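Local coordinates for DNA repair protein RecO (Deinococcus radiodurans, PDB 1U5K) that is probably involved in DNA repair and recombination through the RecF pathway, and binds a zinc ion, at residues A[136-141]-A[187-192]; A[153-158]-A[174-179]; A[163-166]-A[171-174]; A[217-222]-A[230-235]. One frame throughout, in Å; residues are numbered along the deposited sequence.

How the contacts relate
All four contacts follow the five-stranded sheet at the N terminus. Contact 1 joins helix 129-141 to helix 184-192 and closes a loop of 45 residues. Contact 2 lies inside that loop, pairing 153-158 with 174-179 around zinc, and contact 3, the hairpin 163-166 with 171-174, sits within contact 2, the two meeting at Ser-174; their centres are 5 Å apart. Contact 4 comes afterwards in series, folding 230-235 back on helix 211-225. Ser-137, Tyr-138 and Leu-141 of contact 1 meet Leu-218 and Val-222 of that helix. The zinc-bound module joins the helical body where Leu-190 packs on Leu-171 and where Lys-220 touches Asp-165 and Pro-166.

Contact 1: residues A[136-141]-A[187-192]; sequences MSYKLL and LDFLRH
Tyr-138 receives the edge of the Phe-189 ring on one face of its own ring, forming a T-shaped pair. The planes stand 79° apart with centroids separated by 4.8 Å. The two rings come closest at Tyr-138 CD1 and Phe-189 CE2, 3.5 Å apart. This is the tight part of the contact, since Phe-189 CE2 sits over the centre of the tyrosine ring, 3.4 Å above its plane, and both aromatics are buried. CB of Tyr-138 already points at the other helix, whereas Phe-189 gets there by its torsion: with CG opposite the backbone N (chi1 -178°) the ring extends across the gap.

The Leu-190 side is slighter and more open, because a single methyl touches and the residue is partly exposed. That methyl, CD2, lies obliquely to the tyrosine ring near its far end, 3.7 Å from Tyr-138 CE2 and 3.4 Å from Tyr-138 OH. The helices themselves stay well apart: the nearest CA pair, Tyr-138 and Leu-190, is separated by 8.5 Å. The buried phenol oxygen is satisfied by a hydrogen bond to the carbonyl O of Leu-214.

That bond brings helix 211-225 into the packing, where Leu-214 touches both Phe-189 and Leu-190, and Leu-218 touches Tyr-138. Trp-131, about two turns earlier on helix 129-141, meets the Phe-189 ring as well, with helices 86-102 and 110-125 packed against other side chains of 136-141.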
loop_
_atom_site.group_PDB
_atom_site.type_symbol
_atom_site.label_atom_id
_atom_site.label_comp_id
_atom_site.label_asym_id
_atom_site.label_seq_id
_atom_site.Cartn_x
_atom_site.Cartn_y
_atom_site.Cartn_z
ATOM N N MET A 136 -16.428 -2.241 14.024
ATOM C CA MET A 136 -15.333 -2.923 14.685
ATOM C C MET A 136 -14.064 -2.082 14.599
ATOM O O MET A 136 -13.317 -1.966 15.566
ATOM C CB MET A 136 -15.128 -4.303 14.054
ATOM C CG MET A 136 -16.326 -5.227 14.294
ATOM S SD MET A 136 -16.614 -5.545 16.022
ATOM C CE MET A 136 -15.501 -6.728 16.296
ATOM N N SER A 137 -13.845 -1.453 13.453
ATOM C CA SER A 137 -12.694 -0.578 13.315
ATOM C C SER A 137 -12.747 0.618 14.289
ATOM O O SER A 137 -11.767 0.909 14.997
ATOM C CB SER A 137 -12.445 -0.332 11.814
ATOM O OG SER A 137 -13.327 0.679 11.377
ATOM N N TYR A 138 -13.911 1.244 14.455
ATOM C CA TYR A 138 -14.064 2.326 15.426
ATOM C C TYR A 138 -13.936 1.829 16.866
ATOM O O TYR A 138 -13.264 2.447 17.703
ATOM C CB TYR A 138 -15.374 3.095 15.216
ATOM C CG TYR A 138 -15.323 4.227 14.232
ATOM C CD1 TYR A 138 -15.420 3.985 12.873
ATOM C CD2 TYR A 138 -15.157 5.557 14.652
ATOM C CE1 TYR A 138 -15.352 5.028 11.975
ATOM C CE2 TYR A 138 -15.135 6.612 13.756
ATOM C CZ TYR A 138 -15.224 6.338 12.405
ATOM O OH TYR A 138 -15.207 7.331 11.452
ATOM N N LYS A 139 -14.511 0.665 17.138
ATOM C CA LYS A 139 -14.370 0.059 18.447
ATOM C C LYS A 139 -12.929 -0.218 18.831
ATOM O O LYS A 139 -12.546 0.002 19.974
ATOM C CB LYS A 139 -15.197 -1.220 18.588
ATOM C CG LYS A 139 -15.385 -1.648 20.027
ATOM C CD LYS A 139 -16.545 -0.969 20.743
ATOM C CE LYS A 139 -16.611 -1.426 22.196
ATOM N NZ LYS A 139 -17.353 -0.497 23.071
ATOM N N LEU A 140 -12.127 -0.687 17.880
ATOM C CA LEU A 140 -10.726 -0.955 18.161
ATOM C C LEU A 140 -9.961 0.319 18.518
ATOM O O LEU A 140 -8.952 0.239 19.199
ATOM C CB LEU A 140 -10.036 -1.661 16.993
ATOM C CG LEU A 140 -10.404 -3.119 16.748
ATOM C CD1 LEU A 140 -10.191 -3.601 15.306
ATOM C CD2 LEU A 140 -9.715 -4.026 17.748
ATOM N N LEU A 141 -10.384 1.492 18.058
ATOM C CA LEU A 141 -9.763 2.734 18.498
ATOM C C LEU A 141 -9.689 2.891 20.014
ATOM O O LEU A 141 -8.720 3.453 20.539
ATOM C CB LEU A 141 -10.467 3.956 17.908
ATOM C CG LEU A 141 -10.648 4.052 16.390
ATOM C CD1 LEU A 141 -11.479 5.270 15.999
ATOM C CD2 LEU A 141 -9.284 4.149 15.767
ATOM N N LEU A 187 -23.243 11.778 13.216
ATOM C CA LEU A 187 -22.798 12.375 14.460
ATOM C C LEU A 187 -22.987 11.424 15.621
ATOM O O LEU A 187 -22.140 11.299 16.504
ATOM C CB LEU A 187 -23.566 13.656 14.798
ATOM C CG LEU A 187 -22.890 14.987 14.502
ATOM C CD1 LEU A 187 -23.822 16.108 14.993
ATOM C CD2 LEU A 187 -21.498 15.034 15.114
ATOM N N ASP A 188 -24.130 10.752 15.609
ATOM C CA ASP A 188 -24.426 9.854 16.706
ATOM C C ASP A 188 -23.442 8.687 16.739
ATOM O O ASP A 188 -22.969 8.258 17.796
ATOM C CB ASP A 188 -25.881 9.400 16.594
ATOM C CG ASP A 188 -26.162 8.200 17.431
ATOM O OD1 ASP A 188 -26.211 7.123 16.806
ATOM O OD2 ASP A 188 -26.267 8.219 18.670
ATOM N N PHE A 189 -23.146 8.153 15.564
ATOM C CA PHE A 189 -22.130 7.116 15.454
ATOM C C PHE A 189 -20.773 7.589 15.956
ATOM O O PHE A 189 -20.166 6.965 16.818
ATOM C CB PHE A 189 -22.003 6.608 14.023
ATOM C CG PHE A 189 -20.990 5.511 13.886
ATOM C CD1 PHE A 189 -21.335 4.206 14.168
ATOM C CD2 PHE A 189 -19.683 5.811 13.530
ATOM C CE1 PHE A 189 -20.387 3.207 14.030
ATOM C CE2 PHE A 189 -18.729 4.812 13.422
ATOM C CZ PHE A 189 -19.098 3.516 13.636
ATOM N N LEU A 190 -20.321 8.713 15.422
ATOM C CA LEU A 190 -19.017 9.246 15.785
ATOM C C LEU A 190 -18.876 9.482 17.283
ATOM O O LEU A 190 -17.832 9.170 17.845
ATOM C CB LEU A 190 -18.738 10.517 14.986
ATOM C CG LEU A 190 -18.508 10.347 13.494
ATOM C CD1 LEU A 190 -18.295 11.690 12.864
ATOM C CD2 LEU A 190 -17.406 9.400 13.108
ATOM N N ARG A 191 -19.934 9.957 17.944
ATOM C CA ARG A 191 -19.895 10.295 19.355
ATOM C C ARG A 191 -19.923 9.106 20.297
ATOM O O ARG A 191 -19.438 9.174 21.426
ATOM C CB ARG A 191 -21.037 11.255 19.706
ATOM C CG ARG A 191 -20.881 12.651 19.135
ATOM C CD ARG A 191 -22.115 13.503 19.386
ATOM N NE ARG A 191 -21.937 14.903 19.053
ATOM C CZ ARG A 191 -22.920 15.754 18.790
ATOM N NH1 ARG A 191 -24.186 15.374 18.796
ATOM N NH2 ARG A 191 -22.631 17.018 18.535
ATOM N N HIS A 192 -20.436 7.985 19.815
ATOM C CA HIS A 192 -20.718 6.860 20.688
ATOM C C HIS A 192 -20.115 5.533 20.249
ATOM O O HIS A 192 -20.118 4.597 21.029
ATOM C CB HIS A 192 -22.237 6.750 20.796
ATOM C CG HIS A 192 -22.861 7.986 21.371
ATOM N ND1 HIS A 192 -22.554 8.433 22.635
ATOM C CD2 HIS A 192 -23.729 8.886 20.851
ATOM C CE1 HIS A 192 -23.220 9.548 22.878
ATOM N NE2 HIS A 192 -23.946 9.839 21.814
#

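Contact 2: residues A[153-158]-A[174-179]; sequences CARCGA and SKCAAL. With ZN (zinc ion), chain C.
Cys-153 and Cys-156 meet Cys-176 around a zinc ion that all three bind through SG. The metal lies 2.4 Å from Cys-153 SG, 2.3 Å from Cys-156 SG and 2.4 Å from Cys-176 SG; the fourth sulfur belongs to Cys-173. Cys-153 and Cys-156 turn their sulfurs to the same ion with different torsions, SG being opposite the backbone N in the first (chi1 169°) but between N and the carbonyl carbon in the second (chi1 75°).

Around this first shell lies a set of N-H...S bonds. Cys-153 SG accepts from the backbone N of Arg-155 at 3.3 Å and also from the backbone N of Cys-156, while Cys-156 SG accepts from Ala-158 N. Arg-155 supplies the bond that spans the segments: its NH1 reaches Cys-176 SG at 3.4 Å, with the sulfur in the guanidinium plane and an N-H...S angle of 155°. Extended from CG to NE, the arginine runs alongside this sulfur. Such donors probably stabilise the negative charge of the thiolates.

The CxxC turn at 153-156, paired with Cys-173 and Cys-176, makes a four-cysteine zinc site, consistent with the zinc beta-ribbon clan to which this family region belongs.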
loop_
_atom_site.group_PDB
_atom_site.type_symbol
_atom_site.label_atom_id
_atom_site.label_comp_id
_atom_site.label_asym_id
_atom_site.label_seq_id
_atom_site.Cartn_x
_atom_site.Cartn_y
_atom_site.Cartn_z
ATOM N N CYS A 153 -14.569 20.855 20.325
ATOM C CA CYS A 153 -13.982 21.241 19.054
ATOM C C CYS A 153 -12.471 21.094 19.156
ATOM O O CYS A 153 -11.851 21.544 20.119
ATOM C CB CYS A 153 -14.365 22.682 18.702
ATOM S SG CYS A 153 -13.465 23.409 17.325
ATOM N N ALA A 154 -11.891 20.464 18.142
ATOM C CA ALA A 154 -10.467 20.174 18.138
ATOM C C ALA A 154 -9.638 21.456 18.042
ATOM O O ALA A 154 -8.453 21.443 18.351
ATOM C CB ALA A 154 -10.133 19.260 16.975
ATOM N N ARG A 155 -10.239 22.570 17.630
ATOM C CA ARG A 155 -9.481 23.811 17.511
ATOM C C ARG A 155 -9.666 24.729 18.720
ATOM O O ARG A 155 -8.691 25.062 19.382
ATOM C CB ARG A 155 -9.850 24.508 16.201
ATOM C CG ARG A 155 -9.205 25.857 15.962
ATOM C CD ARG A 155 -9.274 26.318 14.530
ATOM N NE ARG A 155 -8.630 27.594 14.208
ATOM C CZ ARG A 155 -9.244 28.780 14.215
ATOM N NH1 ARG A 155 -10.487 28.880 14.633
ATOM N NH2 ARG A 155 -8.626 29.880 13.803
ATOM N N CYS A 156 -10.889 25.162 19.006
ATOM C CA CYS A 156 -11.137 26.124 20.072
ATOM C C CYS A 156 -11.642 25.532 21.385
ATOM O O CYS A 156 -11.704 26.233 22.392
ATOM C CB CYS A 156 -12.153 27.156 19.610
ATOM S SG CYS A 156 -13.860 26.584 19.561
ATOM N N GLY A 157 -12.104 24.287 21.364
ATOM C CA GLY A 157 -12.520 23.609 22.569
ATOM C C GLY A 157 -14.000 23.679 22.887
ATOM O O GLY A 157 -14.383 23.109 23.902
ATOM N N ALA A 158 -14.793 24.363 22.074
ATOM C CA ALA A 158 -16.240 24.455 22.265
ATOM C C ALA A 158 -16.937 23.100 22.352
ATOM O O ALA A 158 -16.624 22.152 21.628
ATOM C CB ALA A 158 -16.917 25.287 21.200
ATOM N N SER A 174 -19.170 24.910 14.690
ATOM C CA SER A 174 -19.707 25.665 13.561
ATOM C C SER A 174 -18.862 26.902 13.260
ATOM O O SER A 174 -18.756 27.303 12.107
ATOM C CB SER A 174 -21.182 26.025 13.788
ATOM O OG SER A 174 -21.316 27.010 14.809
ATOM N N LYS A 175 -18.178 27.451 14.258
ATOM C CA LYS A 175 -17.354 28.623 14.044
ATOM C C LYS A 175 -15.984 28.301 13.459
ATOM O O LYS A 175 -15.470 29.087 12.678
ATOM C CB LYS A 175 -17.202 29.418 15.345
ATOM C CG LYS A 175 -18.490 29.975 15.933
ATOM C CD LYS A 175 -19.128 31.139 15.196
ATOM C CE LYS A 175 -20.229 31.826 16.036
ATOM N NZ LYS A 175 -19.736 33.057 16.776
ATOM N N CYS A 176 -15.407 27.144 13.765
ATOM C CA CYS A 176 -14.085 26.781 13.275
ATOM C C CYS A 176 -14.171 26.055 11.935
ATOM O O CYS A 176 -13.207 26.002 11.194
ATOM C CB CYS A 176 -13.371 25.931 14.324
ATOM S SG CYS A 176 -12.904 26.838 15.815
ATOM N N ALA A 177 -15.355 25.570 11.584
ATOM C CA ALA A 177 -15.558 24.708 10.433
ATOM C C ALA A 177 -15.860 25.505 9.160
ATOM O O ALA A 177 -16.456 26.576 9.197
ATOM C CB ALA A 177 -16.685 23.748 10.722
ATOM N N ALA A 178 -15.398 24.988 8.031
ATOM C CA ALA A 178 -15.724 25.540 6.726
ATOM C C ALA A 178 -16.619 24.578 5.948
ATOM O O ALA A 178 -16.971 24.874 4.810
ATOM C CB ALA A 178 -14.441 25.788 5.947
ATOM N N LEU A 179 -16.920 23.412 6.510
ATOM C CA LEU A 179 -17.828 22.451 5.896
ATOM C C LEU A 179 -19.131 22.316 6.677
ATOM O O LEU A 179 -19.166 22.606 7.870
ATOM C CB LEU A 179 -17.142 21.087 5.808
ATOM C CG LEU A 179 -15.897 21.023 4.927
ATOM C CD1 LEU A 179 -15.247 19.647 5.094
ATOM C CD2 LEU A 179 -16.304 21.288 3.491
HETATM ZN ZN ZN C . -14.235 25.718 17.476
#

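Contact 3: residues A[163-166]-A[171-174]; sequences HPDP and LLCS. With ZN (zinc ion), chain C.
His-163 lays one face of its imidazole over the backbone of Ser-174, with NE2 3.4 Å from Ser-174 CA and close to its CB; the carbonyl O of Cys-173 lies over a ring face as well. The arrangement belongs to a short antiparallel beta hairpin, strands 163-164 and 171-172, and His-163 with Leu-172 is its hydrogen-bonded pair. Two backbone bonds establish that register. Leu-172 N donates to His-163 O at 2.8 Å in a nearly straight bond (168°), whereas the return bond from His-163 N to Leu-172 O, 2.9 Å long, is more bent at 141°. Beside them, Leu-171 CA makes a CA-H...O contact with His-163 O.

The side chain of Leu-172 also reaches across to Asp-165, crossing it at about a right angle, and its CD1 methyl comes within 3.5 Å of Pro-164 O. The carboxylate of Asp-165 turns to the hairpin bend instead, where its oxygens accept from the backbone N of Gln-170 and of Gly-168. What holds the imidazole is a hydrogen bond at the other nitrogen, between ND1 and Leu-179 O.

Leaving the second strand, the chain sends Cys-173 to the metal, with SG 2.3 Å from the zinc ion.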
loop_
_atom_site.group_PDB
_atom_site.type_symbol
_atom_site.label_atom_id
_atom_site.label_comp_id
_atom_site.label_asym_id
_atom_site.label_seq_id
_atom_site.Cartn_x
_atom_site.Cartn_y
_atom_site.Cartn_z
ATOM N N HIS A 163 -19.122 19.283 13.258
ATOM C CA HIS A 163 -18.607 19.392 11.899
ATOM C C HIS A 163 -17.338 18.584 11.657
ATOM O O HIS A 163 -16.562 18.343 12.592
ATOM C CB HIS A 163 -18.324 20.848 11.525
ATOM C CG HIS A 163 -19.527 21.741 11.593
ATOM N ND1 HIS A 163 -19.983 22.434 10.492
ATOM C CD2 HIS A 163 -20.321 22.109 12.628
ATOM C CE1 HIS A 163 -21.034 23.156 10.836
ATOM N NE2 HIS A 163 -21.261 22.980 12.125
ATOM N N PRO A 164 -17.108 18.246 10.390
ATOM C CA PRO A 164 -15.892 17.535 9.980
ATOM C C PRO A 164 -14.637 18.342 10.287
ATOM O O PRO A 164 -14.689 19.571 10.246
ATOM C CB PRO A 164 -16.045 17.387 8.463
ATOM C CG PRO A 164 -17.477 17.601 8.180
ATOM C CD PRO A 164 -17.970 18.537 9.232
ATOM N N ASP A 165 -13.551 17.638 10.588
ATOM C CA ASP A 165 -12.226 18.173 10.869
ATOM C C ASP A 165 -11.295 17.607 9.790
ATOM O O ASP A 165 -10.760 16.518 9.972
ATOM C CB ASP A 165 -11.793 17.677 12.257
ATOM C CG ASP A 165 -10.375 18.009 12.574
ATOM O OD1 ASP A 165 -9.835 18.879 11.852
ATOM O OD2 ASP A 165 -9.740 17.455 13.508
ATOM N N PRO A 166 -11.118 18.287 8.664
ATOM C CA PRO A 166 -10.247 17.772 7.598
ATOM C C PRO A 166 -8.767 17.716 7.955
ATOM O O PRO A 166 -8.052 16.905 7.357
ATOM C CB PRO A 166 -10.541 18.682 6.392
ATOM C CG PRO A 166 -11.379 19.804 6.870
ATOM C CD PRO A 166 -11.837 19.516 8.284
ATOM N N LEU A 171 -13.490 16.492 15.377
ATOM C CA LEU A 171 -14.648 17.309 15.029
ATOM C C LEU A 171 -14.429 18.794 15.355
ATOM O O LEU A 171 -13.710 19.120 16.292
ATOM C CB LEU A 171 -15.858 16.823 15.809
ATOM C CG LEU A 171 -16.290 15.358 15.612
ATOM C CD1 LEU A 171 -17.286 15.044 16.698
ATOM C CD2 LEU A 171 -16.884 15.131 14.244
ATOM N N LEU A 172 -15.038 19.680 14.579
ATOM C CA LEU A 172 -14.940 21.130 14.728
ATOM C C LEU A 172 -16.310 21.720 15.017
ATOM O O LEU A 172 -17.323 21.184 14.558
ATOM C CB LEU A 172 -14.391 21.782 13.460
ATOM C CG LEU A 172 -12.954 21.409 13.129
ATOM C CD1 LEU A 172 -12.582 21.939 11.754
ATOM C CD2 LEU A 172 -12.012 21.837 14.238
ATOM N N CYS A 173 -16.346 22.844 15.737
ATOM C CA CYS A 173 -17.595 23.581 15.935
ATOM C C CYS A 173 -17.950 24.382 14.690
ATOM O O CYS A 173 -17.141 24.562 13.773
ATOM C CB CYS A 173 -17.525 24.510 17.158
ATOM S SG CYS A 173 -16.477 25.963 16.924
ATOM N N SER A 174 -19.170 24.910 14.690
ATOM C CA SER A 174 -19.707 25.665 13.561
ATOM C C SER A 174 -18.862 26.902 13.260
ATOM O O SER A 174 -18.756 27.303 12.107
ATOM C CB SER A 174 -21.182 26.025 13.788
ATOM O OG SER A 174 -21.316 27.010 14.809
HETATM ZN ZN ZN C . -14.235 25.718 17.476
#

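Contact 4: residues A[217-222]-A[230-235]; sequences ALEKFV and HSWRQL
The Trp-232 indole is met obliquely from helix 211-225, by CG of Glu-219 and CG1 of Val-222, while CG of Arg-233 lies over the centre of one of its faces, 3.8 Å above the plane. At its edge, NE1 donates to His-230 ND1 at 2.9 Å, close to the indole plane but tilted 18° from that of the imidazole. His-230 is thus held by a residue two positions on, and its NE2 is hydrogen-bonded to Val-226 O.

Across the contact, Val-222 CG1 approaches His-230 CE1 to 3.6 Å and also touches Trp-232 CZ2, so one methyl serves both rings; CG1 lies opposite the backbone N (chi1 169°), which turns it that way. Glu-219 runs extended past the indole: CG is 3.8 Å from Trp-232 CH2, and OE1 meets the aliphatic CG of Arg-233. A water donates to Glu-219 OE1 at 2.6 Å; its link to Arg-233 O, 3.3 Å away, is weak and uncertain. OE1 is 4.1 Å from Arg-233 NE, too far for a salt bridge, though the opposite charges probably still attract. The guanidinium turns back instead, NH1 hydrogen-bonding His-230 O at 3.1 Å; Arg-233 N reaches that oxygen from the opposite face of its carbonyl plane.

Ser-231 OG is hydrogen-bonded to Ala-84 O of the second subunit. The contact is a buried seam of the helical C-terminal region, a 3-10 turn (231-235) folded back on helix 211-225.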
loop_
_atom_site.group_PDB
_atom_site.type_symbol
_atom_site.label_atom_id
_atom_site.label_comp_id
_atom_site.label_asym_id
_atom_site.label_seq_id
_atom_site.Cartn_x
_atom_site.Cartn_y
_atom_site.Cartn_z
ATOM N N ALA A 217 -13.326 9.894 7.953
ATOM C CA ALA A 217 -12.964 10.413 9.256
ATOM C C ALA A 217 -12.000 9.448 9.938
ATOM O O ALA A 217 -10.986 9.872 10.504
ATOM C CB ALA A 217 -14.197 10.620 10.071
ATOM N N LEU A 218 -12.308 8.160 9.823
ATOM C CA LEU A 218 -11.464 7.102 10.360
ATOM C C LEU A 218 -10.048 7.176 9.782
ATOM O O LEU A 218 -9.091 7.127 10.552
ATOM C CB LEU A 218 -12.097 5.729 10.144
ATOM C CG LEU A 218 -11.288 4.524 10.620
ATOM C CD1 LEU A 218 -11.245 4.546 12.105
ATOM C CD2 LEU A 218 -11.835 3.217 10.046
ATOM N N GLU A 219 -9.929 7.330 8.463
ATOM C CA GLU A 219 -8.657 7.385 7.756
ATOM C C GLU A 219 -7.812 8.583 8.186
ATOM O O GLU A 219 -6.626 8.425 8.450
ATOM C CB GLU A 219 -8.876 7.457 6.244
ATOM C CG GLU A 219 -9.353 6.162 5.616
ATOM C CD GLU A 219 -9.523 6.270 4.107
ATOM O OE1 GLU A 219 -8.596 5.882 3.382
ATOM O OE2 GLU A 219 -10.550 6.774 3.620
ATOM N N LYS A 220 -8.428 9.759 8.261
ATOM C CA LYS A 220 -7.749 10.976 8.664
ATOM C C LYS A 220 -7.265 10.868 10.110
ATOM O O LYS A 220 -6.102 11.133 10.419
ATOM C CB LYS A 220 -8.696 12.178 8.532
ATOM C CG LYS A 220 -8.072 13.542 8.797
ATOM C CD LYS A 220 -6.757 13.787 8.080
ATOM C CE LYS A 220 -6.824 14.009 6.584
ATOM N NZ LYS A 220 -5.483 14.526 6.152
ATOM N N PHE A 221 -8.173 10.488 10.999
ATOM C CA PHE A 221 -7.843 10.342 12.406
ATOM C C PHE A 221 -6.683 9.378 12.625
ATOM O O PHE A 221 -5.732 9.734 13.321
ATOM C CB PHE A 221 -9.079 9.890 13.192
ATOM C CG PHE A 221 -8.846 9.729 14.665
ATOM C CD1 PHE A 221 -8.680 10.827 15.485
ATOM C CD2 PHE A 221 -8.750 8.480 15.230
ATOM C CE1 PHE A 221 -8.493 10.681 16.852
ATOM C CE2 PHE A 221 -8.539 8.329 16.593
ATOM C CZ PHE A 221 -8.412 9.433 17.397
ATOM N N VAL A 222 -6.755 8.175 12.057
ATOM C CA VAL A 222 -5.740 7.155 12.297
ATOM C C VAL A 222 -4.369 7.587 11.756
ATOM O O VAL A 222 -3.348 7.414 12.412
ATOM C CB VAL A 222 -6.173 5.755 11.809
ATOM C CG1 VAL A 222 -5.005 4.788 11.837
ATOM C CG2 VAL A 222 -7.321 5.204 12.647
ATOM N N HIS A 230 0.096 3.344 6.530
ATOM C CA HIS A 230 -1.354 3.197 6.435
ATOM C C HIS A 230 -1.790 2.740 5.037
ATOM O O HIS A 230 -2.720 3.258 4.414
ATOM C CB HIS A 230 -2.032 4.474 6.947
ATOM C CG HIS A 230 -1.748 4.730 8.397
ATOM N ND1 HIS A 230 -2.163 3.875 9.390
ATOM C CD2 HIS A 230 -0.979 5.664 9.004
ATOM C CE1 HIS A 230 -1.682 4.279 10.550
ATOM N NE2 HIS A 230 -0.975 5.373 10.344
ATOM N N SER A 231 -1.107 1.694 4.584
ATOM C CA SER A 231 -1.467 0.948 3.382
ATOM C C SER A 231 -2.829 0.255 3.452
ATOM O O SER A 231 -3.430 -0.160 2.463
ATOM C CB SER A 231 -0.337 -0.025 3.045
ATOM O OG SER A 231 -0.091 -0.972 4.069
ATOM N N TRP A 232 -3.334 0.050 4.655
ATOM C CA TRP A 232 -4.663 -0.508 4.832
ATOM C C TRP A 232 -5.736 0.330 4.165
ATOM O O TRP A 232 -6.819 -0.162 3.866
ATOM C CB TRP A 232 -4.968 -0.659 6.322
ATOM C CG TRP A 232 -5.048 0.616 7.079
ATOM C CD1 TRP A 232 -4.034 1.212 7.752
ATOM C CD2 TRP A 232 -6.203 1.446 7.257
ATOM N NE1 TRP A 232 -4.469 2.388 8.307
ATOM C CE2 TRP A 232 -5.803 2.549 8.033
ATOM C CE3 TRP A 232 -7.534 1.376 6.845
ATOM C CZ2 TRP A 232 -6.693 3.555 8.423
ATOM C CZ3 TRP A 232 -8.420 2.388 7.223
ATOM C CH2 TRP A 232 -7.987 3.476 7.983
ATOM N N ARG A 233 -5.442 1.599 3.895
ATOM C CA ARG A 233 -6.377 2.447 3.168
ATOM C C ARG A 233 -6.648 2.046 1.717
ATOM O O ARG A 233 -7.695 2.393 1.193
ATOM C CB ARG A 233 -5.923 3.896 3.205
ATOM C CG ARG A 233 -6.023 4.481 4.590
ATOM C CD ARG A 233 -4.801 5.229 4.983
ATOM N NE ARG A 233 -4.659 6.470 4.271
ATOM C CZ ARG A 233 -3.532 6.938 3.738
ATOM N NH1 ARG A 233 -2.379 6.281 3.721
ATOM N NH2 ARG A 233 -3.583 8.128 3.160
ATOM N N GLN A 234 -5.785 1.221 1.136
ATOM C CA GLN A 234 -6.054 0.542 -0.127
ATOM C C GLN A 234 -7.330 -0.312 -0.101
ATOM O O GLN A 234 -7.970 -0.571 -1.127
ATOM C CB GLN A 234 -4.854 -0.342 -0.446
ATOM C CG GLN A 234 -3.578 0.402 -0.759
ATOM C CD GLN A 234 -3.805 1.388 -1.895
ATOM O OE1 GLN A 234 -4.119 0.995 -3.024
ATOM N NE2 GLN A 234 -3.728 2.666 -1.581
ATOM N N LEU A 235 -7.711 -0.768 1.087
ATOM C CA LEU A 235 -8.864 -1.636 1.221
ATOM C C LEU A 235 -10.170 -0.983 1.672
ATOM O O LEU A 235 -11.189 -1.664 1.786
ATOM C CB LEU A 235 -8.509 -2.794 2.153
ATOM C CG LEU A 235 -7.265 -3.564 1.736
ATOM C CD1 LEU A 235 -6.908 -4.589 2.793
ATOM C CD2 LEU A 235 -7.357 -4.178 0.341
HETATM O O HOH W 1 -9.142 5.369 0.879
#